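PDB 4WA0: possible adhesin from Caldicellulosiruptor kronotskyensis, which probably mediates attachment of the cell to cellulose as a tapirin, this chain being its beta-helical C-terminal domain. Local coordinates for residues Ala140-Leu146 and Val162-Val168; Thr155-Ala161 and Ile176-Lys182. One frame throughout, in Å; residues are numbered along the deposited sequence. Where two conformers were deposited one is given.

Contact 1 (Ala140-Leu146 and Val162-Val168); sequences ASIRGTL and VYCNSLV
Main-chain hydrogen bonds join parallel strand pairs either side of a corner. Before it, Tyr163 N donates to Ala140 O (2.8 Å), Ile142 N to Tyr163 O (2.9 Å) and Asn165 N to Ile142 O (3.3 Å); the axes of 140-142 and 162-164 approach to 4.7 Å, 1° from parallel. After it, Leu146 N donates to Ser166 O (2.9 Å) and Val168 N to Leu146 O (3.0 Å). Ala140 pairs with Val162 and Ile142 with Cys164; past a beta bulge, Thr145 faces Ser166 and Leu146 Leu167. One rung rounds the corner with Arg143 and Gly144 (phi/psi -79/-22 and -103/-134), the next with Asn165 alone (-67/-44), hence the one-residue slip. Gly144 O receives only weak bonds from Asn165 N and Ser166 N. A water bridges Thr145 OG1 (2.7 Å) and Asn165 OD1 (2.9 Å); Ser166 OG donates to Asn165 OD1 (3.0 Å). Inside, Cys164 SG (chi1 -35°) sits 4.0 Å from both Ile142 CD1 and Leu146 CB, while Leu146 CD2 meets Leu167 CD1 at 3.9 Å (both tp). Tyr163 (m) lies on the other face, stacked on Tyr184. Stacked corners are characteristic of a beta-helix: backbone polarity is met between rungs, and apolar side chains fill the interior.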
ATOM      1  N   ALA A 140       6.675  18.178  -7.532  1.00 13.85           N
ATOM      2  CA  ALA A 140       7.363  17.529  -6.394  1.00 12.96           C
ATOM      3  C   ALA A 140       7.847  18.633  -5.460  1.00 15.19           C
ATOM      4  O   ALA A 140       8.276  19.731  -5.888  1.00 13.57           O
ATOM      5  CB  ALA A 140       8.517  16.622  -6.824  1.00 13.03           C
ATOM      6  N   SER A 141       7.691  18.352  -4.206  1.00 13.44           N
ATOM      7  CA  SER A 141       8.106  19.208  -3.122  1.00 12.91           C
ATOM      8  C   SER A 141       8.867  18.355  -2.139  1.00 14.25           C
ATOM      9  O   SER A 141       8.261  17.457  -1.462  1.00 14.08           O
ATOM     10  CB  SER A 141       6.844  19.827  -2.494  1.00 14.14           C
ATOM     11  OG  SER A 141       7.165  20.634  -1.387  1.00 15.41           O
ATOM     12  N   ILE A 142      10.175  18.642  -2.041  1.00 12.70           N
ATOM     13  CA  ILE A 142      11.122  17.863  -1.251  1.00 13.82           C
ATOM     14  C   ILE A 142      11.832  18.804  -0.322  1.00 13.39           C
ATOM     15  O   ILE A 142      12.652  19.605  -0.769  1.00 13.35           O
ATOM     16  CB  ILE A 142      12.111  17.104  -2.162  1.00 14.05           C
ATOM     17  CG1 ILE A 142      11.313  16.188  -3.120  1.00 13.39           C
ATOM     18  CG2 ILE A 142      13.193  16.419  -1.342  1.00 13.66           C
ATOM     19  CD1 ILE A 142      12.121  15.555  -4.219  1.00 13.31           C
ATOM     20  N   ARG A 143      11.581  18.689   0.980  1.00 14.93           N
ATOM     21  CA  ARG A 143      12.094  19.707   1.912  1.00 15.45           C
ATOM     22  C   ARG A 143      13.540  19.531   2.227  1.00 15.77           C
ATOM     23  O   ARG A 143      14.179  20.454   2.706  1.00 17.96           O
ATOM     24  CB  ARG A 143      11.305  19.756   3.240  1.00 16.84           C
ATOM     25  CG  ARG A 143       9.818  19.914   3.089  1.00 21.72           C
ATOM     26  CD  ARG A 143       9.506  21.190   2.414  1.00 23.99           C
ATOM     27  NE  ARG A 143       8.035  21.472   2.411  1.00 30.29           N
ATOM     28  CZ  ARG A 143       7.434  22.473   3.034  1.00 32.79           C
ATOM     29  NH1 ARG A 143       8.133  23.298   3.811  1.00 32.61           N
ATOM     30  NH2 ARG A 143       6.106  22.641   2.893  1.00 36.51           N
ATOM     31  N   GLY A 144      14.042  18.329   2.038  1.00 13.91           N
ATOM     32  CA  GLY A 144      15.444  18.067   2.153  1.00 13.64           C
ATOM     33  C   GLY A 144      16.167  17.930   0.823  1.00 11.64           C
ATOM     34  O   GLY A 144      15.975  18.697  -0.112  1.00 12.88           O
ATOM     35  N   THR A 145      16.990  16.915   0.735  1.00 12.17           N
ATOM     36  CA  THR A 145      17.825  16.700  -0.373  1.00 10.93           C
ATOM     37  C   THR A 145      17.206  15.643  -1.290  1.00 12.00           C
ATOM     38  O   THR A 145      16.713  14.629  -0.801  1.00 12.55           O
ATOM     39  CB  THR A 145      19.242  16.225   0.066  1.00 12.86           C
ATOM     40  OG1 THR A 145      19.832  17.197   0.982  1.00 14.00           O
ATOM     41  CG2 THR A 145      20.164  15.907  -1.129  1.00 13.19           C
ATOM     42  N   LEU A 146      17.315  15.862  -2.570  1.00 11.32           N
ATOM     43  CA  LEU A 146      17.080  14.871  -3.624  1.00  9.52           C
ATOM     44  C   LEU A 146      18.485  14.338  -3.973  1.00 10.05           C
ATOM     45  O   LEU A 146      19.307  15.048  -4.538  1.00 11.31           O
ATOM     46  CB  LEU A 146      16.381  15.491  -4.816  1.00 10.53           C
ATOM     47  CG  LEU A 146      16.200  14.583  -6.051  1.00 11.13           C
ATOM     48  CD1 LEU A 146      15.471  13.304  -5.706  1.00 13.38           C
ATOM     49  CD2 LEU A 146      15.532  15.307  -7.256  1.00 11.75           C
ATOM     50  N   VAL A 162       9.341  21.309  -9.744  1.00 15.45           N
ATOM     51  CA  VAL A 162       9.944  20.499  -8.677  1.00 15.01           C
ATOM     52  C   VAL A 162      10.704  21.424  -7.760  1.00 15.35           C
ATOM     53  O   VAL A 162      11.518  22.208  -8.253  1.00 14.80           O
ATOM     54  CB  VAL A 162      10.915  19.504  -9.300  1.00 14.50           C
ATOM     55  CG1 VAL A 162      11.724  18.866  -8.211  1.00 16.73           C
ATOM     56  CG2 VAL A 162      10.154  18.503 -10.129  1.00 16.03           C
ATOM     57  N   TYR A 163      10.507  21.314  -6.463  1.00 14.39           N
ATOM     58  CA  TYR A 163      11.087  22.245  -5.485  1.00 15.10           C
ATOM     59  C   TYR A 163      11.850  21.406  -4.471  1.00 15.54           C
ATOM     60  O   TYR A 163      11.230  20.535  -3.902  1.00 16.31           O
ATOM     61  CB  TYR A 163      10.005  22.976  -4.803  1.00 15.02           C
ATOM     62  CG  TYR A 163       9.055  23.808  -5.676  1.00 17.09           C
ATOM     63  CD1 TYR A 163       8.047  23.202  -6.358  1.00 18.83           C
ATOM     64  CD2 TYR A 163       9.200  25.219  -5.801  1.00 18.15           C
ATOM     65  CE1 TYR A 163       7.189  23.926  -7.146  1.00 19.80           C
ATOM     66  CE2 TYR A 163       8.335  25.959  -6.567  1.00 20.41           C
ATOM     67  CZ  TYR A 163       7.330  25.293  -7.243  1.00 20.46           C
ATOM     68  OH  TYR A 163       6.467  25.983  -8.059  1.00 24.26           O
ATOM     69  N   CYS A 164      13.160  21.604  -4.314  1.00 14.36           N
ATOM     70  CA  CYS A 164      14.017  20.797  -3.373  1.00 15.96           C
ATOM     71  C   CYS A 164      14.933  21.760  -2.646  1.00 13.81           C
ATOM     72  O   CYS A 164      15.337  22.777  -3.168  1.00 12.27           O
ATOM     73  CB  CYS A 164      14.930  19.651  -3.970  1.00 16.75           C
ATOM     74  SG  CYS A 164      14.235  18.790  -5.372  1.00 26.30           S
ATOM     75  N   ASN A 165      15.314  21.402  -1.452  1.00 13.77           N
ATOM     76  CA  ASN A 165      16.370  22.150  -0.820  1.00 12.61           C
ATOM     77  C   ASN A 165      17.726  22.027  -1.454  1.00 13.34           C
ATOM     78  O   ASN A 165      18.434  23.015  -1.609  1.00 13.40           O
ATOM     79  CB  ASN A 165      16.466  21.765   0.685  1.00 14.16           C
ATOM     80  CG  ASN A 165      17.477  22.599   1.422  1.00 16.63           C
ATOM     81  OD1 ASN A 165      18.575  22.109   1.724  1.00 21.64           O
ATOM     82  ND2 ASN A 165      17.197  23.866   1.572  1.00 15.53           N
ATOM     83  N   SER A 166      18.104  20.809  -1.805  0.57 13.85           N
ATOM     84  CA  SER A 166      19.434  20.488  -2.290  0.57 14.31           C
ATOM     85  C   SER A 166      19.352  19.295  -3.225  0.57 13.89           C
ATOM     86  O   SER A 166      18.415  18.482  -3.139  0.57 15.31           O
ATOM     87  CB  SER A 166      20.341  20.110  -1.099  0.57 15.05           C
ATOM     88  OG  SER A 166      20.588  21.237  -0.267  0.57 17.37           O
ATOM     89  N   LEU A 167      20.347  19.222  -4.103  1.00 13.14           N
ATOM     90  CA  LEU A 167      20.467  18.185  -5.097  1.00 12.49           C
ATOM     91  C   LEU A 167      21.844  17.612  -5.099  1.00 11.47           C
ATOM     92  O   LEU A 167      22.839  18.381  -5.098  1.00 12.75           O
ATOM     93  CB  LEU A 167      20.144  18.762  -6.452  1.00 11.70           C
ATOM     94  CG  LEU A 167      20.211  17.774  -7.612  1.00 11.32           C
ATOM     95  CD1 LEU A 167      19.210  16.621  -7.559  1.00 11.28           C
ATOM     96  CD2 LEU A 167      20.170  18.517  -8.933  1.00 11.89           C
ATOM     97  N   VAL A 168      21.960  16.270  -5.051  1.00 10.97           N
ATOM     98  CA  VAL A 168      23.208  15.607  -5.196  1.00 11.92           C
ATOM     99  C   VAL A 168      23.016  14.533  -6.238  1.00 11.90           C
ATOM    100  O   VAL A 168      22.090  13.664  -6.088  1.00 12.24           O
ATOM    101  CB  VAL A 168      23.661  14.991  -3.856  1.00 13.62           C
ATOM    102  CG1 VAL A 168      24.845  14.100  -4.051  1.00 16.17           C
ATOM    103  CG2 VAL A 168      23.920  16.064  -2.783  1.00 15.47           C
TER
HETATM  104  O   HOH W   1      18.842  19.292   2.304  1.00 27.86           O

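Contact 2 (Thr155-Ala161 and Ile176-Lys182)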
ATOM      1  N   THR A 155      13.786  11.716 -13.803  1.00 12.09           N
ATOM      2  CA  THR A 155      13.262  12.468 -14.956  1.00 12.63           C
ATOM      3  C   THR A 155      12.167  13.372 -14.518  1.00 12.91           C
ATOM      4  O   THR A 155      11.188  12.908 -13.907  1.00 13.08           O
ATOM      5  CB  THR A 155      12.782  11.539 -16.066  1.00 13.28           C
ATOM      6  OG1 THR A 155      13.872  10.735 -16.506  1.00 14.54           O
ATOM      7  CG2 THR A 155      12.309  12.313 -17.262  1.00 14.48           C
ATOM      8  N   LEU A 156      12.315  14.677 -14.809  1.00 12.15           N
ATOM      9  CA  LEU A 156      11.265  15.664 -14.534  1.00 12.38           C
ATOM     10  C   LEU A 156      10.534  15.854 -15.863  1.00 13.76           C
ATOM     11  O   LEU A 156      11.102  16.371 -16.834  1.00 14.10           O
ATOM     12  CB  LEU A 156      11.832  16.982 -13.908  1.00 14.63           C
ATOM     13  CG  LEU A 156      12.853  16.679 -12.741  1.00 15.16           C
ATOM     14  CD1 LEU A 156      13.318  18.024 -12.146  1.00 18.19           C
ATOM     15  CD2 LEU A 156      12.215  15.808 -11.678  1.00 15.33           C
ATOM     16  N   LYS A 157       9.283  15.408 -15.947  1.00 13.43           N
ATOM     17  CA  LYS A 157       8.600  15.394 -17.259  1.00 15.16           C
ATOM     18  C   LYS A 157       8.195  16.811 -17.672  1.00 14.68           C
ATOM     19  O   LYS A 157       8.247  17.777 -16.925  1.00 15.53           O
ATOM     20  CB  LYS A 157       7.392  14.449 -17.266  1.00 17.50           C
ATOM     21  CG  LYS A 157       7.718  13.018 -16.821  1.00 19.45           C
ATOM     22  CD  LYS A 157       8.472  12.247 -17.852  1.00 23.80           C
ATOM     23  CE  LYS A 157       7.556  11.803 -18.979  1.00 25.42           C
ATOM     24  NZ  LYS A 157       8.398  11.209 -20.061  1.00 28.68           N
ATOM     25  N   SER A 158       7.718  16.934 -18.899  1.00 17.53           N
ATOM     26  CA  SER A 158       7.465  18.269 -19.448  1.00 18.39           C
ATOM     27  C   SER A 158       6.516  19.123 -18.625  1.00 16.78           C
ATOM     28  O   SER A 158       5.469  18.639 -18.139  1.00 16.34           O
ATOM     29  CB  SER A 158       7.039  18.190 -20.913  1.00 22.75           C
ATOM     30  OG  SER A 158       5.880  17.433 -21.008  1.00 29.33           O
ATOM     31  N   ASN A 159       6.924  20.381 -18.435  0.62 17.22           N
ATOM     32  CA  ASN A 159       6.191  21.392 -17.669  0.62 17.62           C
ATOM     33  C   ASN A 159       5.948  21.101 -16.216  0.62 16.67           C
ATOM     34  O   ASN A 159       5.166  21.796 -15.559  0.62 17.21           O
ATOM     35  CB  ASN A 159       4.913  21.726 -18.416  0.62 19.83           C
ATOM     36  CG  ASN A 159       5.233  22.199 -19.808  0.62 19.93           C
ATOM     37  OD1 ASN A 159       5.965  23.182 -19.947  0.62 18.32           O
ATOM     38  ND2 ASN A 159       4.833  21.427 -20.833  0.62 20.07           N
ATOM     39  N   SER A 160       6.689  20.113 -15.677  1.00 16.70           N
ATOM     40  CA  SER A 160       6.582  19.778 -14.256  1.00 16.42           C
ATOM     41  C   SER A 160       7.213  20.939 -13.455  1.00 15.90           C
ATOM     42  O   SER A 160       7.851  21.828 -14.042  1.00 16.24           O
ATOM     43  CB  SER A 160       7.247  18.419 -13.939  1.00 15.41           C
ATOM     44  OG  SER A 160       8.621  18.469 -14.245  1.00 14.45           O
ATOM     45  N   ALA A 161       6.974  20.972 -12.151  1.00 16.92           N
ATOM     46  CA  ALA A 161       7.533  21.955 -11.203  1.00 16.34           C
ATOM     47  C   ALA A 161       8.049  21.167 -10.019  1.00 18.04           C
ATOM     48  O   ALA A 161       7.296  20.395  -9.347  1.00 15.62           O
ATOM     49  CB  ALA A 161       6.469  22.933 -10.760  1.00 17.63           C
ATOM     50  N   ILE A 176      17.279  14.321 -15.424  1.00 12.83           N
ATOM     51  CA  ILE A 176      16.853  14.737 -16.750  1.00 12.20           C
ATOM     52  C   ILE A 176      15.676  15.681 -16.663  1.00 13.47           C
ATOM     53  O   ILE A 176      14.664  15.342 -15.986  1.00 12.58           O
ATOM     54  CB  ILE A 176      16.485  13.509 -17.584  1.00 14.48           C
ATOM     55  CG1 ILE A 176      17.680  12.558 -17.641  1.00 18.39           C
ATOM     56  CG2 ILE A 176      15.998  13.959 -18.977  1.00 15.08           C
ATOM     57  CD1 ILE A 176      17.337  11.089 -17.534  1.00 22.86           C
ATOM     58  N   LEU A 177      15.790  16.867 -17.281  1.00 12.75           N
ATOM     59  CA  LEU A 177      14.644  17.778 -17.387  1.00 14.04           C
ATOM     60  C   LEU A 177      14.104  17.739 -18.807  1.00 14.52           C
ATOM     61  O   LEU A 177      14.859  17.863 -19.765  1.00 13.70           O
ATOM     62  CB  LEU A 177      14.979  19.203 -17.092  1.00 14.45           C
ATOM     63  CG  LEU A 177      15.063  19.675 -15.659  1.00 18.27           C
ATOM     64  CD1 LEU A 177      16.310  19.116 -15.022  1.00 20.60           C
ATOM     65  CD2 LEU A 177      15.024  21.187 -15.504  1.00 17.92           C
ATOM     66  N   GLU A 178      12.803  17.427 -18.952  1.00 13.66           N
ATOM     67  CA  GLU A 178      12.189  17.535 -20.280  1.00 16.07           C
ATOM     68  C   GLU A 178      11.766  18.971 -20.515  1.00 14.96           C
ATOM     69  O   GLU A 178      11.814  19.851 -19.628  1.00 14.57           O
ATOM     70  CB  GLU A 178      10.977  16.628 -20.403  1.00 15.68           C
ATOM     71  CG  GLU A 178      11.320  15.163 -20.267  1.00 17.60           C
ATOM     72  CD  GLU A 178      10.092  14.253 -20.522  1.00 19.49           C
ATOM     73  OE1 GLU A 178       8.890  14.727 -20.499  1.00 24.78           O
ATOM     74  OE2 GLU A 178      10.396  13.059 -20.748  1.00 21.97           O
ATOM     75  N   ASN A 179      11.308  19.233 -21.741  1.00 17.68           N
ATOM     76  CA  ASN A 179      10.919  20.604 -22.137  1.00 19.08           C
ATOM     77  C   ASN A 179       9.927  21.256 -21.173  1.00 16.86           C
ATOM     78  O   ASN A 179       8.899  20.673 -20.852  1.00 18.30           O
ATOM     79  CB  ASN A 179      10.276  20.492 -23.528  1.00 23.02           C
ATOM     80  CG  ASN A 179       9.986  21.820 -24.162  1.00 26.54           C
ATOM     81  OD1 ASN A 179       8.902  22.384 -23.972  1.00 35.57           O
ATOM     82  ND2 ASN A 179      10.920  22.316 -24.913  1.00 31.76           N
ATOM     83  N   GLY A 180      10.221  22.463 -20.730  1.00 16.58           N
ATOM     84  CA  GLY A 180       9.362  23.252 -19.850  1.00 15.42           C
ATOM     85  C   GLY A 180       9.322  22.827 -18.419  1.00 14.64           C
ATOM     86  O   GLY A 180       8.672  23.512 -17.585  1.00 17.01           O
ATOM     87  N   ALA A 181      10.092  21.766 -18.080  1.00 14.49           N
ATOM     88  CA  ALA A 181      10.159  21.380 -16.666  1.00 14.24           C
ATOM     89  C   ALA A 181      10.895  22.530 -15.923  1.00 13.76           C
ATOM     90  O   ALA A 181      11.786  23.243 -16.506  1.00 14.98           O
ATOM     91  CB  ALA A 181      10.908  20.074 -16.504  1.00 14.65           C
ATOM     92  N   LYS A 182      10.525  22.760 -14.673  1.00 12.96           N
ATOM     93  CA  LYS A 182      11.079  23.845 -13.866  1.00 12.69           C
ATOM     94  C   LYS A 182      11.623  23.215 -12.584  1.00 14.28           C
ATOM     95  O   LYS A 182      10.811  22.625 -11.792  1.00 15.30           O
ATOM     96  CB  LYS A 182       9.961  24.816 -13.455  1.00 14.56           C
ATOM     97  CG  LYS A 182       9.321  25.427 -14.706  1.00 15.17           C
ATOM     98  CD  LYS A 182       8.085  26.289 -14.491  1.00 16.49           C
ATOM     99  CE  LYS A 182       6.906  25.504 -13.925  1.00 18.34           C
ATOM    100  NZ  LYS A 182       6.494  24.432 -14.888  1.00 19.28           N
TER
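Two successive rungs leave their strands here and round the same corner together. The strand part is brief: Thr155 pairs with Ile176 and Leu156 with Leu177 in parallel, held by Leu156 N to Ile176 O (2.7 Å) and Glu178 N to Leu156 O (2.9 Å), both nearly straight. Past the corner the ladder resumes as Lys182 N donates to Ser160 O (2.9 Å), with Ala161 opposite Lys182.

Between these ends each chain makes a type II beta turn, Lys157 to Ser160 and Glu178 to Ala181, closed by Ser160 N to Lys157 O (3.1 Å) and Ala181 N to Glu178 O (3.0 Å). Asn159 and Gly180 hold the third positions, both with positive phi. The turns stack, and Asn159 N reaches Asn179 O (3.1 Å). Ser160 OG also donates to Lys157 O (2.8 Å), tying its own turn from within.

Charged side chains add links between rungs. Glu178 OE2 forms a salt bridge with Lys157 NZ (2.8 Å), while its OE1 accepts from the backbone Ser158 N (3.0 Å), so one carboxylate holds the start of the neighbouring turn at two points. Lys182 curls back until its NZ donates to Ser160 O (3.1 Å) and, weakly, to Asn159 O (3.0 Å).

Apolar contact is modest: Leu156 CB touches Ala181 CB at 4.1 Å, and Leu156 CD1 approaches Leu177 CG at 4.3 Å.

Like turns repeated one rung apart, between parallel strands of two different sheets, are characteristic of a parallel beta-helix, where successive rungs stack turn on turn.

Overall arrangement
Both contacts join consecutive rungs of one beta-helix, at different corners and with centres about 14 Å apart. Their segments alternate along the chain: 155-161 runs straight into 162-168, so strand 161-164 leads from contact 2 into contact 1. They also touch, through probable hydrogen bonds from Ala140 N to Ala161 O (2.9 Å) and Val162 N to Lys182 O (2.8 Å), and where Val162 CG2 packs on Leu156 CD2 (3.7 Å). Contact 1 is the more buried, its bulged corner backed by Cys164 and leucines; contact 2 has more exposed residues and relies on matched turns and charged side chains. Both lie away from the magnesium site formed with Asp239 and Glu275.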